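Local atomic coordinates of bacterial regulatory proteins, tetR family (Corynebacterium glutamicum, PDB entry 3AQT), a protein that binds resorcinol in its all-helical ligand domain and, as a TetR-family transcriptional repressor, probably binds DNA through an N-terminal helix-turn-helix. Residues R50-A55 against E91-A96; A101-G106 against M155-P160; D118-F123 against T172-I177; S126-V131 against I212-M217; R161-L166 against D179-T184. All coordinates share one frame; numbering follows the deposited sequence.

Overall arrangement
Contact 1 lies in the N-terminal DNA-binding region, and the other four run through the ligand-binding part of the chain. Helix 90-111 carries one side of both contact 1 and contact 2, whose centres are 16 Å apart; Gln95 and Arg156 meet between them in a probable hydrogen bond. Contacts 3, 4 and 5 each touch resorcinol, and Leu158 of contact 2 also lines its pocket. Contacts 3 and 5, with centres 11 Å apart, share packing of Phe123 and Phe175 on Leu166, while Leu158 and Val105 of contact 2 rest on Leu130 of contact 4. Contact 1 is the remote one, its centre 28 Å from those of contacts 4 and 5.

Contact 1: R50-A55 against E91-A96; sequences RLITSA and EQLLQA
Leu93 reaches from helix 90-111 toward helix 41-62 and packs its CD2 methyl on the methyl of Ala55, with Ala55 CB to Leu93 CD2 at 3.9 Å. The torsion behind this places CG of Leu93 opposite the backbone N (chi1 173°), which carries the branched end across to the other helix. Ile52 and Leu93 slide past one another in opposite directions, and CG1 of Ile52 lies at a reasonable 4.0 Å from CB of Ala96. Farther out on the isoleucine, CD1 is modelled closer to Leu93 CD1 and to Ala96 CB than carbon atoms can sit, which leaves the exact placing of these groups doubtful. The two short helical segments approach to 9.7 Å between axes and cross at -76°, close to perpendicular, with Ile52 and Leu93 nearest in the backbone. Around them, Ile72 of helix 69-75 touches Leu51, Ala55 and Leu93, and Phe87 touches Ile52. The Gln95 side chain leaves its backbone away from helix 41-62; its NE2 gives a nearly straight 2.9 Å bond to OE1 of Glu91 one turn earlier, and its OE1 meets Arg156. Across the interface, then, the joint is apolar: methyl packing connects the first helix of the DNA-binding domain to helix 90-111, and directional polar bonds play no part between these segments.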
# COMPACT_ATOMS: atom_id res chain seq x y z
N ARG B 50 2.26 -29.78 6.75
CA ARG B 50 3.45 -30.26 6.05
C ARG B 50 3.71 -29.50 4.77
O ARG B 50 4.86 -29.27 4.39
CB ARG B 50 3.33 -31.75 5.76
CG ARG B 50 3.37 -32.60 7.00
CD ARG B 50 3.12 -34.05 6.69
NE ARG B 50 2.99 -34.83 7.91
CZ ARG B 50 2.76 -36.14 7.94
NH1 ARG B 50 2.64 -36.82 6.80
NH2 ARG B 50 2.66 -36.78 9.10
N LEU B 51 2.64 -29.11 4.09
CA LEU B 51 2.76 -28.35 2.86
C LEU B 51 3.32 -26.97 3.18
O LEU B 51 4.21 -26.47 2.48
CB LEU B 51 1.39 -28.21 2.17
CG LEU B 51 0.93 -29.49 1.46
CD1 LEU B 51 -0.48 -29.33 0.95
CD2 LEU B 51 1.88 -29.80 0.31
N ILE B 52 2.82 -26.37 4.26
CA ILE B 52 3.29 -25.06 4.68
C ILE B 52 4.79 -25.13 4.97
O ILE B 52 5.56 -24.27 4.52
CB ILE B 52 2.53 -24.58 5.95
CG1 ILE B 52 1.07 -24.30 5.59
CG2 ILE B 52 3.18 -23.34 6.52
CD1 ILE B 52 0.80 -23.37 4.41
N THR B 53 5.20 -26.15 5.71
CA THR B 53 6.60 -26.35 6.06
C THR B 53 7.43 -26.57 4.80
O THR B 53 8.54 -26.03 4.67
CB THR B 53 6.78 -27.58 6.99
OG1 THR B 53 6.06 -27.36 8.21
CG2 THR B 53 8.25 -27.82 7.32
N SER B 54 6.90 -27.35 3.87
CA SER B 54 7.61 -27.63 2.63
C SER B 54 7.82 -26.34 1.84
O SER B 54 8.94 -26.01 1.44
CB SER B 54 6.82 -28.64 1.78
OG SER B 54 7.53 -28.93 0.58
N ALA B 55 6.72 -25.62 1.62
CA ALA B 55 6.77 -24.36 0.88
C ALA B 55 7.76 -23.38 1.50
O ALA B 55 8.54 -22.76 0.78
CB ALA B 55 5.38 -23.73 0.83
N GLU B 91 -2.21 -18.99 -3.92
CA GLU B 91 -2.26 -17.82 -3.05
C GLU B 91 -2.50 -18.14 -1.58
O GLU B 91 -1.82 -17.59 -0.72
CB GLU B 91 -3.34 -16.84 -3.52
CG GLU B 91 -2.80 -15.60 -4.20
CD GLU B 91 -1.92 -14.76 -3.27
OE1 GLU B 91 -2.43 -14.27 -2.23
OE2 GLU B 91 -0.71 -14.58 -3.59
N GLN B 92 -3.46 -19.01 -1.30
CA GLN B 92 -3.76 -19.37 0.08
C GLN B 92 -2.50 -19.90 0.78
O GLN B 92 -2.18 -19.50 1.90
CB GLN B 92 -4.87 -20.42 0.14
CG GLN B 92 -6.16 -19.95 0.84
CD GLN B 92 -6.56 -20.87 2.01
OE1 GLN B 92 -6.91 -22.04 1.83
NE2 GLN B 92 -6.50 -20.32 3.23
N LEU B 93 -1.78 -20.80 0.10
CA LEU B 93 -0.57 -21.37 0.67
C LEU B 93 0.48 -20.30 0.89
O LEU B 93 1.20 -20.32 1.88
CB LEU B 93 -0.01 -22.45 -0.26
CG LEU B 93 1.36 -23.03 0.12
CD1 LEU B 93 1.23 -23.91 1.35
CD2 LEU B 93 1.92 -23.83 -1.05
N LEU B 94 0.58 -19.37 -0.06
CA LEU B 94 1.56 -18.30 0.04
C LEU B 94 1.24 -17.48 1.29
O LEU B 94 2.12 -17.12 2.07
CB LEU B 94 1.46 -17.41 -1.20
CG LEU B 94 2.77 -16.88 -1.80
CD1 LEU B 94 3.60 -16.17 -0.73
CD2 LEU B 94 3.54 -18.05 -2.41
N GLN B 95 -0.04 -17.21 1.48
CA GLN B 95 -0.48 -16.44 2.62
C GLN B 95 -0.17 -17.12 3.94
O GLN B 95 0.20 -16.46 4.91
CB GLN B 95 -1.97 -16.14 2.49
CG GLN B 95 -2.25 -15.04 1.49
CD GLN B 95 -3.71 -14.75 1.33
OE1 GLN B 95 -4.48 -14.79 2.30
NE2 GLN B 95 -4.12 -14.44 0.11
N ALA B 96 -0.31 -18.44 3.99
CA ALA B 96 -0.01 -19.19 5.21
C ALA B 96 1.47 -19.09 5.52
O ALA B 96 1.85 -18.94 6.68
CB ALA B 96 -0.42 -20.65 5.05

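Contact 2: A101-G106 against M155-P160; sequences AFESVG and MRILGP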
# COMPACT_ATOMS: atom_id res chain seq x y z
N ALA B 101 5.82 -16.35 8.73
CA ALA B 101 6.97 -15.45 8.82
C ALA B 101 6.70 -14.20 9.67
O ALA B 101 7.49 -13.83 10.53
CB ALA B 101 7.43 -15.04 7.42
N PHE B 102 5.57 -13.54 9.42
CA PHE B 102 5.24 -12.33 10.16
C PHE B 102 4.95 -12.61 11.63
O PHE B 102 5.34 -11.83 12.50
CB PHE B 102 4.04 -11.62 9.53
CG PHE B 102 4.28 -11.20 8.10
CD1 PHE B 102 5.53 -10.76 7.69
CD2 PHE B 102 3.23 -11.22 7.19
CE1 PHE B 102 5.74 -10.35 6.38
CE2 PHE B 102 3.43 -10.81 5.87
CZ PHE B 102 4.69 -10.37 5.47
N GLU B 103 4.26 -13.71 11.92
CA GLU B 103 3.94 -14.04 13.30
C GLU B 103 5.20 -14.35 14.11
O GLU B 103 5.30 -13.99 15.27
CB GLU B 103 2.98 -15.23 13.36
CG GLU B 103 2.60 -15.65 14.76
CD GLU B 103 1.72 -16.88 14.77
OE1 GLU B 103 1.45 -17.43 15.85
OE2 GLU B 103 1.29 -17.30 13.67
N SER B 104 6.17 -15.01 13.48
CA SER B 104 7.41 -15.33 14.18
C SER B 104 8.08 -14.07 14.68
O SER B 104 8.53 -14.02 15.83
CB SER B 104 8.37 -16.07 13.25
OG SER B 104 7.83 -17.32 12.86
N VAL B 105 8.17 -13.06 13.82
CA VAL B 105 8.79 -11.81 14.22
C VAL B 105 7.91 -11.06 15.22
O VAL B 105 8.41 -10.47 16.18
CB VAL B 105 9.10 -10.92 12.98
CG1 VAL B 105 9.47 -9.51 13.41
CG2 VAL B 105 10.26 -11.52 12.21
N GLY B 106 6.60 -11.10 15.01
CA GLY B 106 5.69 -10.43 15.91
C GLY B 106 5.88 -10.89 17.34
O GLY B 106 5.91 -10.07 18.26
N MSE B 155 -2.00 -7.16 8.25
CA MSE B 155 -3.08 -6.68 9.12
C MSE B 155 -3.66 -7.74 10.04
O MSE B 155 -4.11 -7.43 11.13
CB MSE B 155 -4.19 -6.05 8.28
CG MSE B 155 -3.79 -4.72 7.65
SE MSE B 155 -3.71 -3.21 8.90
CE MSE B 155 -2.34 -3.85 10.07
N ARG B 156 -3.66 -9.00 9.60
CA ARG B 156 -4.20 -10.07 10.42
C ARG B 156 -3.23 -10.46 11.52
O ARG B 156 -3.64 -10.77 12.64
CB ARG B 156 -4.46 -11.34 9.59
CG ARG B 156 -5.42 -11.19 8.45
CD ARG B 156 -5.92 -12.55 8.00
NE ARG B 156 -4.91 -13.36 7.30
CZ ARG B 156 -4.79 -13.43 5.97
NH1 ARG B 156 -5.61 -12.73 5.19
NH2 ARG B 156 -3.88 -14.22 5.43
N ILE B 157 -1.94 -10.44 11.20
CA ILE B 157 -0.92 -10.85 12.15
C ILE B 157 -0.25 -9.76 12.98
O ILE B 157 -0.19 -9.87 14.20
CB ILE B 157 0.19 -11.65 11.43
CG1 ILE B 157 -0.44 -12.76 10.58
CG2 ILE B 157 1.15 -12.24 12.45
CD1 ILE B 157 -1.29 -13.84 11.32
N LEU B 158 0.25 -8.71 12.32
CA LEU B 158 0.94 -7.64 13.04
C LEU B 158 0.07 -6.43 13.36
O LEU B 158 0.44 -5.60 14.18
CB LEU B 158 2.16 -7.19 12.25
CG LEU B 158 3.19 -8.29 11.98
CD1 LEU B 158 4.34 -7.74 11.14
CD2 LEU B 158 3.70 -8.86 13.29
N GLY B 159 -1.09 -6.34 12.71
CA GLY B 159 -1.96 -5.20 12.95
C GLY B 159 -2.38 -5.05 14.40
O GLY B 159 -2.28 -3.96 14.97
N PRO B 160 -2.88 -6.13 15.03
CA PRO B 160 -3.31 -6.04 16.43
C PRO B 160 -2.17 -5.62 17.35
O PRO B 160 -2.40 -4.95 18.36
CB PRO B 160 -3.81 -7.45 16.73
CG PRO B 160 -4.29 -7.93 15.38
CD PRO B 160 -3.19 -7.46 14.47
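Ile157 sets its CG2 methyl against the backbone of helix 90-111, 3.4 Å from CA of Glu103 and 3.6 Å from CB of the same residue. That methyl stands opposite the backbone N of Ile157 (chi1 -50°, measured to CG1), and it also comes within 4.2 Å of CB of Phe102. Leu158, the next residue, lies at the junction of helices 150-157 and 159-171. Its CD2 sits 3.5 Å from Phe102 O and 3.6 Å from CA of Gly106, whose lack of a side chain lets the leucine methyl lie directly on the backbone. The other methyl, CD1, approaches CB of Phe102 at 4.2 Å. The aromatic ring of Phe102 leads away from this meeting point and stacks edge-to-face with Trp140, while Val153 and Leu154 also touch the Phe102 side chain. Glu103 meets Ile157 through CB, and its extended chain carries the carboxylate away from the contact. Farther out, Arg156 forms a salt bridge with Glu99 and probably a hydrogen bond with Gln95, giving helix 150-157 a polar attachment to helix 90-111. Leu158 also touches Phe188 and Leu130, and resorcinol. Helix 90-111, which continues from the DNA-binding region, thus packs on the Leu158 part of the inducer pocket and supplies Leu109 to it, in the two-part, all-helical architecture of TetR-family regulators.

Contact 3: D118-F123 against T172-I177; sequences DPAEVF and TGRFTI. With RCO (resorcinol), chain D.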
# COMPACT_ATOMS: atom_id res chain seq x y z
N ASP B 118 9.46 4.07 26.48
CA ASP B 118 8.91 5.00 25.50
C ASP B 118 8.11 4.29 24.41
O ASP B 118 8.66 3.53 23.60
CB ASP B 118 10.05 5.79 24.87
CG ASP B 118 9.57 7.02 24.14
OD1 ASP B 118 8.37 7.09 23.80
OD2 ASP B 118 10.40 7.92 23.90
N PRO B 119 6.80 4.54 24.36
CA PRO B 119 5.94 3.91 23.35
C PRO B 119 6.44 4.25 21.95
O PRO B 119 6.32 3.44 21.02
CB PRO B 119 4.56 4.53 23.63
CG PRO B 119 4.62 4.83 25.10
CD PRO B 119 6.01 5.40 25.25
N ALA B 120 7.02 5.43 21.80
CA ALA B 120 7.53 5.86 20.51
C ALA B 120 8.70 4.98 20.07
O ALA B 120 8.88 4.75 18.88
CB ALA B 120 7.97 7.32 20.57
N GLU B 121 9.48 4.50 21.04
CA GLU B 121 10.63 3.66 20.71
C GLU B 121 10.19 2.24 20.39
O GLU B 121 10.79 1.56 19.56
CB GLU B 121 11.63 3.64 21.86
CG GLU B 121 13.07 3.49 21.40
CD GLU B 121 14.06 3.39 22.56
OE1 GLU B 121 13.88 4.10 23.58
OE2 GLU B 121 15.03 2.61 22.45
N VAL B 122 9.12 1.80 21.05
CA VAL B 122 8.60 0.47 20.82
C VAL B 122 8.11 0.39 19.38
O VAL B 122 8.44 -0.54 18.64
CB VAL B 122 7.41 0.16 21.77
CG1 VAL B 122 6.77 -1.17 21.42
CG2 VAL B 122 7.89 0.14 23.21
N PHE B 123 7.31 1.38 18.99
CA PHE B 123 6.74 1.46 17.66
C PHE B 123 7.81 1.62 16.59
O PHE B 123 7.81 0.90 15.59
CB PHE B 123 5.78 2.65 17.60
CG PHE B 123 5.02 2.76 16.31
CD1 PHE B 123 4.31 1.67 15.81
CD2 PHE B 123 4.97 3.97 15.62
CE1 PHE B 123 3.56 1.79 14.64
CE2 PHE B 123 4.22 4.10 14.46
CZ PHE B 123 3.52 3.00 13.97
N THR B 172 -0.64 7.57 26.78
CA THR B 172 0.37 8.31 27.54
C THR B 172 0.66 9.70 26.99
O THR B 172 1.61 10.36 27.43
CB THR B 172 1.71 7.54 27.60
OG1 THR B 172 2.29 7.47 26.29
CG2 THR B 172 1.49 6.14 28.14
N GLY B 173 -0.14 10.15 26.02
CA GLY B 173 0.05 11.46 25.43
C GLY B 173 1.27 11.57 24.52
O GLY B 173 1.63 12.67 24.09
N ARG B 174 1.92 10.45 24.23
CA ARG B 174 3.09 10.45 23.37
C ARG B 174 2.70 10.65 21.90
O ARG B 174 3.43 11.27 21.14
CB ARG B 174 3.84 9.12 23.50
CG ARG B 174 5.23 9.11 22.89
CD ARG B 174 6.18 10.00 23.67
NE ARG B 174 7.58 9.67 23.43
CZ ARG B 174 8.48 10.53 22.95
NH1 ARG B 174 8.12 11.78 22.66
NH2 ARG B 174 9.74 10.16 22.81
N PHE B 175 1.55 10.11 21.51
CA PHE B 175 1.08 10.22 20.14
C PHE B 175 -0.21 11.02 20.02
O PHE B 175 -0.97 11.14 20.98
CB PHE B 175 0.81 8.84 19.53
CG PHE B 175 1.98 7.91 19.53
CD1 PHE B 175 3.27 8.38 19.37
CD2 PHE B 175 1.78 6.54 19.65
CE1 PHE B 175 4.35 7.50 19.33
CE2 PHE B 175 2.85 5.65 19.61
CZ PHE B 175 4.14 6.13 19.45
N THR B 176 -0.46 11.54 18.82
CA THR B 176 -1.68 12.26 18.51
C THR B 176 -2.26 11.52 17.32
O THR B 176 -1.67 11.53 16.24
CB THR B 176 -1.40 13.72 18.12
OG1 THR B 176 -0.87 14.43 19.24
CG2 THR B 176 -2.69 14.40 17.65
N ILE B 177 -3.40 10.88 17.51
CA ILE B 177 -4.03 10.10 16.45
C ILE B 177 -5.54 10.29 16.49
O ILE B 177 -6.16 10.13 17.53
CB ILE B 177 -3.73 8.60 16.63
CG1 ILE B 177 -2.23 8.35 16.61
CG2 ILE B 177 -4.43 7.79 15.55
CD1 ILE B 177 -1.79 6.99 17.14
C1 RCO D . 4.51 -4.81 15.36
C2 RCO D . 4.43 -3.79 16.36
C3 RCO D . 4.46 -2.42 15.98
C4 RCO D . 4.57 -2.08 14.62
C5 RCO D . 4.65 -3.08 13.64
C6 RCO D . 4.63 -4.46 14.01
O1 RCO D . 4.49 -6.15 15.74
O3 RCO D . 4.38 -1.40 16.93
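Asp118 is the N-cap of helix 119-134, and the backbone of that helix comes nearest the loop 172-177 where Ala120 faces Arg174, 7.0 Å between CA atoms. Arg174 grips the capping carboxylate side-on with two nitrogens. Its NE reaches Asp118 OD1 at 2.7 Å in an almost straight bond, and its NH2 meets the syn lone pair of Asp118 OD2 at 2.6 Å. The two flat groups are nearly coplanar, 26° apart, and a bend at chi2 of Arg174 (69°) turns its guanidinium toward the aspartate. Asp118 OD1 also accepts from Ala120 N at 2.9 Å, a donor lying above the carboxylate plane. Beside this pair, the Phe175 ring directs its edge at CA of Ala120, with CZ 3.6 Å away, and CB of Phe123 packs nearby. On the far side of Phe123, its own ring edge meets O3 of resorcinol, 3.3 Å from CD1. Glu227 forms a further salt bridge with Arg174. One carboxylate therefore serves both the helix start and the arginine; the paired charges and the helix N-terminus would probably favour its ionised form.

Contact 4: S126-V131 against I212-M217; sequences SLRHLV and IFAAAM. With RCO (resorcinol), chain D.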
# COMPACT_ATOMS: atom_id res chain seq x y z
N SER B 126 10.04 -1.54 16.37
CA SER B 126 9.33 -2.63 15.73
C SER B 126 9.41 -2.44 14.22
O SER B 126 9.76 -3.38 13.48
CB SER B 126 7.86 -2.65 16.17
OG SER B 126 7.74 -2.84 17.57
N LEU B 127 9.09 -1.24 13.76
CA LEU B 127 9.12 -0.94 12.33
C LEU B 127 10.51 -1.12 11.75
O LEU B 127 10.67 -1.66 10.65
CB LEU B 127 8.59 0.47 12.08
CG LEU B 127 7.11 0.63 12.45
CD1 LEU B 127 6.67 2.07 12.26
CD2 LEU B 127 6.27 -0.33 11.60
N ARG B 128 11.54 -0.67 12.47
CA ARG B 128 12.90 -0.81 11.97
C ARG B 128 13.27 -2.28 11.80
O ARG B 128 13.98 -2.63 10.86
CB ARG B 128 13.88 -0.11 12.91
CG ARG B 128 13.72 1.40 12.92
CD ARG B 128 14.61 2.03 13.96
NE ARG B 128 16.02 1.74 13.70
CZ ARG B 128 17.00 1.96 14.56
NH1 ARG B 128 16.74 2.48 15.76
NH2 ARG B 128 18.25 1.67 14.23
N HIS B 129 12.78 -3.13 12.69
CA HIS B 129 13.07 -4.56 12.56
C HIS B 129 12.40 -5.14 11.31
O HIS B 129 13.00 -5.97 10.62
CB HIS B 129 12.58 -5.34 13.79
CG HIS B 129 13.55 -5.32 14.93
ND1 HIS B 129 14.84 -5.79 14.81
CD2 HIS B 129 13.43 -4.89 16.21
CE1 HIS B 129 15.47 -5.64 15.96
NE2 HIS B 129 14.64 -5.10 16.82
N LEU B 130 11.17 -4.71 11.02
CA LEU B 130 10.47 -5.21 9.84
C LEU B 130 11.23 -4.81 8.58
O LEU B 130 11.46 -5.64 7.71
CB LEU B 130 9.02 -4.68 9.80
CG LEU B 130 8.09 -5.20 10.91
CD1 LEU B 130 6.70 -4.64 10.77
CD2 LEU B 130 8.04 -6.72 10.85
N VAL B 131 11.66 -3.56 8.51
CA VAL B 131 12.40 -3.11 7.34
C VAL B 131 13.70 -3.90 7.16
O VAL B 131 13.98 -4.38 6.06
CB VAL B 131 12.72 -1.61 7.41
CG1 VAL B 131 13.67 -1.22 6.29
CG2 VAL B 131 11.43 -0.80 7.28
N ILE B 212 14.96 6.21 8.73
CA ILE B 212 14.23 7.23 8.01
C ILE B 212 12.76 6.87 7.91
O ILE B 212 11.89 7.72 8.07
CB ILE B 212 14.81 7.44 6.61
CG1 ILE B 212 16.27 7.89 6.73
CG2 ILE B 212 14.01 8.48 5.86
CD1 ILE B 212 17.08 7.78 5.44
N PHE B 213 12.47 5.60 7.64
CA PHE B 213 11.08 5.18 7.55
C PHE B 213 10.38 5.29 8.90
O PHE B 213 9.26 5.80 8.99
CB PHE B 213 10.96 3.74 7.03
CG PHE B 213 9.55 3.23 7.07
CD1 PHE B 213 8.58 3.77 6.23
CD2 PHE B 213 9.17 2.27 8.00
CE1 PHE B 213 7.25 3.36 6.33
CE2 PHE B 213 7.85 1.86 8.11
CZ PHE B 213 6.88 2.41 7.28
N ALA B 214 11.03 4.81 9.95
CA ALA B 214 10.45 4.85 11.28
C ALA B 214 10.16 6.29 11.71
O ALA B 214 9.12 6.57 12.32
CB ALA B 214 11.37 4.17 12.29
N ALA B 215 11.07 7.20 11.38
CA ALA B 215 10.88 8.60 11.75
C ALA B 215 9.61 9.15 11.11
O ALA B 215 8.82 9.83 11.77
CB ALA B 215 12.08 9.42 11.31
N ALA B 216 9.41 8.86 9.83
CA ALA B 216 8.22 9.33 9.12
C ALA B 216 6.95 8.79 9.77
O ALA B 216 5.95 9.51 9.85
CB ALA B 216 8.28 8.92 7.66
N MSE B 217 6.98 7.54 10.22
CA MSE B 217 5.80 6.97 10.85
C MSE B 217 5.58 7.62 12.21
O MSE B 217 4.43 7.81 12.64
CB MSE B 217 5.93 5.45 11.00
CG MSE B 217 5.89 4.68 9.67
SE MSE B 217 4.40 5.14 8.49
CE MSE B 217 2.95 4.88 9.72
C1 RCO D . 4.51 -4.81 15.36
C2 RCO D . 4.43 -3.79 16.36
C3 RCO D . 4.46 -2.42 15.98
C4 RCO D . 4.57 -2.08 14.62
C5 RCO D . 4.65 -3.08 13.64
C6 RCO D . 4.63 -4.46 14.01
O1 RCO D . 4.49 -6.15 15.74
O3 RCO D . 4.38 -1.40 16.93
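Leu127 divides its two methyls between the neighbouring helix and the inducer. CD1 packs on CB of Met217, a selenomethionine, at 3.7 Å, while CD2 lies 3.8 Å from C5 of resorcinol. With CG opposite its carbonyl carbon (chi1 -65°) and an extended second torsion, the leucine spreads these branches toward both partners. It crosses Met217 at about a right angle, and Met217 meets it through CB and CG. One turn on, Val131 brings CG2 to CD2 of the Phe213 ring at 3.9 Å; that ring swings out with CG opposite the backbone N (chi1 173°) and also comes near CB of Leu127. Arg128 contributes only its aliphatic part here, CG lying 3.7 Å from Ala214 CB, before a bend at chi3 sends the guanidinium to Asp210 and the carbonyl oxygen of Arg234. Ser126 and Leu130 face the ligand, with Ser126 CB 3.4 Å from C3 of resorcinol and Leu130 CD1 3.8 Å from C6. Cys186 of the second subunit packs on Phe213. The two short segments run at 142° between their N-to-C directions and are joined by apolar contacts; segment 126-131 offers resorcinol mainly carbon surface, while Asp165 takes the hydrogen bond of its O3 hydroxyl.

Contact 5: R161-L166 against D179-T184; sequences RARRDL and DLDLAT. With RCO (resorcinol), chain D.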
# COMPACT_ATOMS: atom_id res chain seq x y z
N ARG B 161 -0.94 -6.00 16.98
CA ARG B 161 0.22 -5.64 17.79
C ARG B 161 0.56 -4.16 17.62
O ARG B 161 0.88 -3.46 18.58
CB ARG B 161 1.43 -6.51 17.40
CG ARG B 161 1.28 -7.97 17.78
CD ARG B 161 2.49 -8.80 17.38
NE ARG B 161 2.47 -10.11 18.03
CZ ARG B 161 1.83 -11.18 17.57
NH1 ARG B 161 1.16 -11.13 16.42
NH2 ARG B 161 1.84 -12.30 18.27
N ALA B 162 0.50 -3.70 16.38
CA ALA B 162 0.81 -2.31 16.08
C ALA B 162 -0.25 -1.41 16.70
O ALA B 162 0.07 -0.40 17.31
CB ALA B 162 0.86 -2.09 14.57
N ARG B 163 -1.50 -1.81 16.56
CA ARG B 163 -2.59 -1.02 17.12
C ARG B 163 -2.38 -0.88 18.62
O ARG B 163 -2.56 0.20 19.19
CB ARG B 163 -3.93 -1.70 16.81
CG ARG B 163 -5.15 -0.82 17.01
CD ARG B 163 -6.43 -1.54 16.63
NE ARG B 163 -7.58 -0.65 16.58
CZ ARG B 163 -8.18 -0.15 17.65
NH1 ARG B 163 -7.75 -0.46 18.86
NH2 ARG B 163 -9.22 0.66 17.51
N ARG B 164 -2.00 -1.98 19.26
CA ARG B 164 -1.76 -2.00 20.70
C ARG B 164 -0.69 -0.98 21.05
O ARG B 164 -0.87 -0.14 21.94
CB ARG B 164 -1.28 -3.39 21.13
CG ARG B 164 -0.82 -3.47 22.58
CD ARG B 164 0.06 -4.68 22.79
NE ARG B 164 1.30 -4.57 22.03
CZ ARG B 164 1.97 -5.60 21.52
NH1 ARG B 164 1.52 -6.83 21.69
NH2 ARG B 164 3.10 -5.39 20.85
N ASP B 165 0.44 -1.07 20.35
CA ASP B 165 1.54 -0.15 20.59
C ASP B 165 1.10 1.29 20.38
O ASP B 165 1.47 2.17 21.16
CB ASP B 165 2.74 -0.50 19.69
CG ASP B 165 3.43 -1.80 20.12
OD1 ASP B 165 3.19 -2.26 21.25
OD2 ASP B 165 4.22 -2.35 19.32
N LEU B 166 0.30 1.54 19.35
CA LEU B 166 -0.18 2.89 19.08
C LEU B 166 -1.16 3.36 20.15
O LEU B 166 -1.11 4.51 20.57
CB LEU B 166 -0.83 2.96 17.70
CG LEU B 166 0.14 2.85 16.52
CD1 LEU B 166 -0.65 2.88 15.22
CD2 LEU B 166 1.17 3.99 16.56
N ASP B 179 -7.75 8.60 14.29
CA ASP B 179 -8.40 7.32 14.03
C ASP B 179 -7.36 6.20 14.13
O ASP B 179 -6.46 6.08 13.30
CB ASP B 179 -9.04 7.32 12.65
CG ASP B 179 -9.87 6.07 12.40
OD1 ASP B 179 -9.37 4.96 12.64
OD2 ASP B 179 -11.03 6.21 11.95
N LEU B 180 -7.53 5.37 15.15
CA LEU B 180 -6.63 4.26 15.43
C LEU B 180 -6.51 3.20 14.34
O LEU B 180 -5.42 2.70 14.07
CB LEU B 180 -7.07 3.63 16.75
CG LEU B 180 -5.99 3.10 17.69
CD1 LEU B 180 -4.80 4.06 17.76
CD2 LEU B 180 -6.63 2.94 19.06
N ASP B 181 -7.64 2.83 13.73
CA ASP B 181 -7.61 1.83 12.67
C ASP B 181 -6.92 2.40 11.44
O ASP B 181 -6.18 1.68 10.75
CB ASP B 181 -9.02 1.38 12.32
CG ASP B 181 -9.72 0.68 13.48
OD1 ASP B 181 -9.05 -0.06 14.23
OD2 ASP B 181 -10.94 0.88 13.64
N LEU B 182 -7.14 3.68 11.17
CA LEU B 182 -6.53 4.34 10.04
C LEU B 182 -5.01 4.36 10.20
O LEU B 182 -4.28 4.03 9.27
CB LEU B 182 -7.04 5.77 9.91
CG LEU B 182 -6.36 6.55 8.78
CD1 LEU B 182 -6.85 6.00 7.44
CD2 LEU B 182 -6.67 8.04 8.89
N ALA B 183 -4.54 4.73 11.38
CA ALA B 183 -3.10 4.79 11.62
C ALA B 183 -2.48 3.42 11.46
O ALA B 183 -1.37 3.29 10.94
CB ALA B 183 -2.82 5.34 13.01
N THR B 184 -3.18 2.39 11.91
CA THR B 184 -2.64 1.05 11.79
C THR B 184 -2.55 0.61 10.33
O THR B 184 -1.51 0.14 9.87
CB THR B 184 -3.51 0.03 12.57
OG1 THR B 184 -3.50 0.36 13.96
CG2 THR B 184 -2.98 -1.39 12.38
C1 RCO D . 4.51 -4.81 15.36
C2 RCO D . 4.43 -3.79 16.36
C3 RCO D . 4.46 -2.42 15.98
C4 RCO D . 4.57 -2.08 14.62
C5 RCO D . 4.65 -3.08 13.64
C6 RCO D . 4.63 -4.46 14.01
O1 RCO D . 4.49 -6.15 15.74
O3 RCO D . 4.38 -1.40 16.93
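Asp181 OD1 is met by two nitrogens of Arg163: NE at 2.8 Å, with an N-H...O angle of 164°, and NH2 at a weak 3.4 Å. The NE donor arrives nearly end-on to the C-O bond and stays close to the plane of its own guanidinium, although the guanidinium and carboxylate planes are turned 43° apart. Arg163 gets there extended from CG to NE, with CG opposite the backbone N (chi1 -165°). Leu180 lies over one face of the guanidinium, its CD2 3.6 Å from NH1, and thus backs the salt bridge with an apolar side chain. Nearer the helix, CB of Arg163 rests 3.5 Å from OG1 of Thr184, a hydroxyl that donates to Leu180 O within its own turn. Leu166 completes the joint, touching Leu180 CD1 through CB and Ala183 CB through its own CD1. Asp179 caps the start of helix 180-199 by accepting from Leu182 N. On the other flank of helix 159-171, Asp165 OD2 accepts a hydrogen bond from the O3 hydroxyl of resorcinol at 2.6 Å. The second oxygen, OD1, takes both NE and NH2 of Arg164 from one face of its plane, and Asp110 in turn binds Arg164 and Arg161. An ion pair thus joins the two helices on one flank, while on the other an arginine holds the carboxylate that receives the inducer's hydroxyl.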